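Local coordinates for sulfur oxygenase/reductase (Halothiobacillus neapolitanus, PDB 6QPA) that catalyses the oxygen-dependent disproportionation of elemental sulfur at a mononuclear iron site, as a sulfur oxygenase/reductase of the biogeochemical sulfur cycle, at the interface of chains A and B. Sequence-based numbering; all coordinates share one arbitrary frame. Chains: chain A/B, Sulfur oxygenase/reductase.

Contact 1 and contact 2 belong to one two-fold interface between two copies of the enzyme. Their C-alpha centres lie about 31 Å apart. In contact 1 chain A gives helix 214-220 and a loop asparagine, and chain B gives the end of helix 276-287. In contact 2 chain A gives A:Trp166 of strand 159-167 and residues 291-293, which follow its own helix 276-287. Chain B gives B:Trp115 of strand 113-115 and B:Gln211, just before its helix 214-220. Neighbouring stretches thus serve in both contacts with the chains exchanged. Each contact has a twin, and together they probably help to set how two subunits pair in the 24-subunit assembly.

Contact 1: the interface of chains A and B. Residues chain A 214, 217-218, 234; chain B 283, 287-289.
A:Asn234 reaches from a loop to the C-terminal end of helix 276-287 of chain B. This is a helix-end contact between two subunits of the sulfur oxygenase reductase family. ND2 of the A:Asn234 side-chain amide donates to the backbone O of B:Leu287 at 2.9 Å. The angle at H is 153°, and the donor lies in the carbonyl plane, while the acceptor is tilted 17° out of the amide plane of A:Asn234. The amide carbon CG also sits 3.4 Å from the backbone O of B:Ala288. An alanine in place of A:Asn234 would probably leave the B:Leu287 carbonyl without this cross-chain donor and open a gap beside B:Ala288.

A:Pro214, the first residue of helix 214-220, packs its ring rim against the same helix end. Its CB meets CB of B:Asn283 at 3.7 Å. Its CG lies 3.7 Å from CA of B:Ala288 and also touches CB of B:Leu287. The same CG comes to 3.4 Å from the backbone O of B:Asn283.

One turn further along, A:Met218 bends over the B:Asn283 and B:Leu287 side chains. Its CG stands beside the backbone N, and the chain bends at chi2 and again at chi3 (103°), which turns CE toward B:Leu287. The terminal methyl CE comes to 3.7 Å from CD1 of B:Leu287. The same CE lies 3.6 Å from the amide oxygen OD1 of B:Asn283, a van der Waals contact. CG of A:Met218 faces ND2 of that amide, placing the two ends of the amide along the thioether chain.

Behind these contacts, helix 214-220 sets A:Pro214 and A:Met218 one turn apart on one side. B:Leu287 is the last residue of helix 276-287, which puts its carbonyl at the C-terminal end, within range of A:Asn234.

Contact 2: the interface of chains A and B. Residues chain A 166, 291-293; chain B 115, 211.
B:Trp115 presents one indole face to the extended side chain of A:Lys292. CD of A:Lys292 lies over the middle of the six-membered ring, 3.6 Å from its centroid, in a CH-pi contact. NZ reaches the five-membered ring as a cation-pi partner, 3.7 Å from that centroid. With CG anti to the backbone N (chi1 -174°) and the chain extended beyond it, the lysine runs along the indole. At the edge, in plane, the backbone O of A:Asp291 is 3.4 Å from CZ3 of B:Trp115.

CD of A:Lys292 sits in the corner between the two tryptophans, over the middle of one face of the A:Trp166 ring as well. The two tryptophans meet edge-to-face, their six-membered rings turned 71° to each other. The CE3-CZ3 edge of A:Trp166 comes in on the lysine side of B:Trp115, near its rim, with CZ3 at 3.8 Å from CZ2 of B:Trp115.

Beside the rings, the B:Gln211 amide pairs with the backbone of A:Gly293. A:Gly293 N donates to OE1 of B:Gln211 at 3.0 Å, tilted out of the carbonyl plane. NE2 of B:Gln211 returns a longer, nearly straight bond to A:Gly293 O at 3.3 Å (171° at H), on a lone pair and within the amide plane. Together they probably keep the amide from turning. The site thus joins the start of strand 293-302 to the partner chain, and it probably helps to hold the two subunits together.

Contact 1: the interface of chains A and B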
loop_
_atom_site.group_PDB
_atom_site.type_symbol
_atom_site.label_atom_id
_atom_site.label_comp_id
_atom_site.label_asym_id
_atom_site.label_seq_id
_atom_site.Cartn_x
_atom_site.Cartn_y
_atom_site.Cartn_z
ATOM N N PRO A 214 -64.287 -10.587 8.655
ATOM C CA PRO A 214 -63.643 -9.284 8.913
ATOM C C PRO A 214 -63.067 -9.145 10.312
ATOM O O PRO A 214 -61.969 -8.587 10.468
ATOM C CB PRO A 214 -64.780 -8.280 8.666
ATOM C CG PRO A 214 -65.662 -8.958 7.701
ATOM C CD PRO A 214 -65.648 -10.414 8.116
ATOM N N ALA A 217 -59.874 -11.060 10.484
ATOM C CA ALA A 217 -58.780 -10.385 9.796
ATOM C C ALA A 217 -58.140 -9.355 10.707
ATOM O O ALA A 217 -56.906 -9.268 10.792
ATOM C CB ALA A 217 -59.287 -9.717 8.520
ATOM N N MET A 218 -58.973 -8.607 11.440
ATOM C CA MET A 218 -58.471 -7.635 12.405
ATOM C C MET A 218 -57.637 -8.318 13.486
ATOM O O MET A 218 -56.504 -7.911 13.762
ATOM C CB MET A 218 -59.645 -6.887 13.051
ATOM C CG MET A 218 -60.511 -6.043 12.134
ATOM S SD MET A 218 -59.591 -4.791 11.239
ATOM C CE MET A 218 -59.479 -5.521 9.602
ATOM N N ASN A 234 -65.872 -15.753 5.699
ATOM C CA ASN A 234 -67.080 -15.202 5.093
ATOM C C ASN A 234 -68.057 -16.297 4.678
ATOM O O ASN A 234 -69.167 -15.993 4.243
ATOM C CB ASN A 234 -66.715 -14.311 3.894
ATOM C CG ASN A 234 -66.112 -12.970 4.317
ATOM O OD1 ASN A 234 -66.349 -12.497 5.432
ATOM N ND2 ASN A 234 -65.314 -12.363 3.435
ATOM N N ASN B 283 -64.991 -3.011 7.275
ATOM C CA ASN B 283 -65.238 -4.417 7.600
ATOM C C ASN B 283 -66.551 -4.899 6.998
ATOM O O ASN B 283 -66.605 -5.941 6.331
ATOM C CB ASN B 283 -65.283 -4.636 9.113
ATOM C CG ASN B 283 -63.917 -4.691 9.751
ATOM O OD1 ASN B 283 -62.892 -4.497 9.097
ATOM N ND2 ASN B 283 -63.896 -4.959 11.044
ATOM N N LEU B 287 -64.661 -6.001 3.412
ATOM C CA LEU B 287 -64.045 -7.268 3.798
ATOM C C LEU B 287 -65.063 -8.401 3.867
ATOM O O LEU B 287 -64.728 -9.553 3.568
ATOM C CB LEU B 287 -63.334 -7.127 5.142
ATOM C CG LEU B 287 -62.123 -6.201 5.171
ATOM C CD1 LEU B 287 -61.404 -6.289 6.524
ATOM C CD2 LEU B 287 -61.186 -6.582 4.042
ATOM N N ALA B 288 -66.306 -8.100 4.258
ATOM C CA ALA B 288 -67.330 -9.127 4.384
ATOM C C ALA B 288 -67.725 -9.750 3.053
ATOM O O ALA B 288 -68.398 -10.788 3.062
ATOM C CB ALA B 288 -68.594 -8.556 5.046
ATOM N N HIS B 289 -67.336 -9.150 1.925
ATOM C CA HIS B 289 -67.799 -9.581 0.611
ATOM C C HIS B 289 -66.695 -10.177 -0.256
ATOM O O HIS B 289 -66.913 -10.391 -1.452
ATOM C CB HIS B 289 -68.475 -8.410 -0.110
ATOM C CG HIS B 289 -69.595 -7.801 0.673
ATOM N ND1 HIS B 289 -70.693 -8.529 1.078
ATOM C CD2 HIS B 289 -69.774 -6.549 1.159
ATOM C CE1 HIS B 289 -71.504 -7.750 1.773
ATOM N NE2 HIS B 289 -70.969 -6.544 1.837
#

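Contact 2: the interface of chains A and B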
loop_
_atom_site.group_PDB
_atom_site.type_symbol
_atom_site.label_atom_id
_atom_site.label_comp_id
_atom_site.label_asym_id
_atom_site.label_seq_id
_atom_site.Cartn_x
_atom_site.Cartn_y
_atom_site.Cartn_z
ATOM N N TRP A 166 -55.317 -21.509 -18.506
ATOM C CA TRP A 166 -56.727 -21.172 -18.339
ATOM C C TRP A 166 -57.459 -21.607 -19.599
ATOM O O TRP A 166 -57.131 -21.144 -20.695
ATOM C CB TRP A 166 -56.949 -19.681 -18.100
ATOM C CG TRP A 166 -56.339 -19.104 -16.863
ATOM C CD1 TRP A 166 -55.402 -19.682 -16.036
ATOM C CD2 TRP A 166 -56.613 -17.809 -16.311
ATOM N NE1 TRP A 166 -55.088 -18.822 -15.013
ATOM C CE2 TRP A 166 -55.816 -17.670 -15.153
ATOM C CE3 TRP A 166 -57.462 -16.760 -16.680
ATOM C CZ2 TRP A 166 -55.841 -16.521 -14.363
ATOM C CZ3 TRP A 166 -57.487 -15.621 -15.896
ATOM C CH2 TRP A 166 -56.673 -15.505 -14.756
ATOM N N ASP A 291 -57.702 -19.801 -22.923
ATOM C CA ASP A 291 -57.799 -18.355 -22.768
ATOM C C ASP A 291 -56.475 -17.739 -22.351
ATOM O O ASP A 291 -56.197 -16.582 -22.681
ATOM C CB ASP A 291 -58.851 -18.005 -21.726
ATOM C CG ASP A 291 -60.239 -17.982 -22.303
ATOM O OD1 ASP A 291 -60.368 -17.619 -23.483
ATOM O OD2 ASP A 291 -61.193 -18.340 -21.588
ATOM N N LYS A 292 -55.675 -18.469 -21.594
ATOM C CA LYS A 292 -54.445 -17.913 -21.058
ATOM C C LYS A 292 -53.383 -18.997 -20.978
ATOM O O LYS A 292 -53.676 -20.136 -20.606
ATOM C CB LYS A 292 -54.689 -17.306 -19.667
ATOM C CG LYS A 292 -53.480 -16.561 -19.081
ATOM C CD LYS A 292 -53.846 -15.858 -17.766
ATOM C CE LYS A 292 -52.708 -14.945 -17.304
ATOM N NZ LYS A 292 -53.129 -14.183 -16.118
ATOM N N GLY A 293 -52.145 -18.627 -21.274
ATOM C CA GLY A 293 -51.046 -19.552 -21.147
ATOM C C GLY A 293 -50.654 -20.158 -22.481
ATOM O O GLY A 293 -51.106 -19.725 -23.549
ATOM N N TRP B 115 -51.182 -9.504 -19.745
ATOM C CA TRP B 115 -52.580 -9.886 -19.602
ATOM C C TRP B 115 -53.370 -8.591 -19.554
ATOM O O TRP B 115 -53.099 -7.730 -18.708
ATOM C CB TRP B 115 -52.793 -10.720 -18.337
ATOM C CG TRP B 115 -54.169 -11.310 -18.183
ATOM C CD1 TRP B 115 -55.088 -11.013 -17.210
ATOM C CD2 TRP B 115 -54.769 -12.325 -18.999
ATOM N NE1 TRP B 115 -56.224 -11.785 -17.369
ATOM C CE2 TRP B 115 -56.056 -12.596 -18.459
ATOM C CE3 TRP B 115 -54.343 -13.040 -20.129
ATOM C CZ2 TRP B 115 -56.922 -13.538 -19.020
ATOM C CZ3 TRP B 115 -55.197 -13.973 -20.685
ATOM C CH2 TRP B 115 -56.479 -14.217 -20.128
ATOM N N GLN B 211 -52.617 -13.517 -26.814
ATOM C CA GLN B 211 -53.190 -14.860 -26.846
ATOM C C GLN B 211 -53.734 -15.075 -28.256
ATOM O O GLN B 211 -54.886 -14.760 -28.557
ATOM C CB GLN B 211 -54.251 -15.027 -25.761
ATOM C CG GLN B 211 -53.689 -14.910 -24.346
ATOM C CD GLN B 211 -52.871 -16.131 -23.885
ATOM O OE1 GLN B 211 -52.153 -16.055 -22.890
ATOM N NE2 GLN B 211 -52.998 -17.258 -24.589
#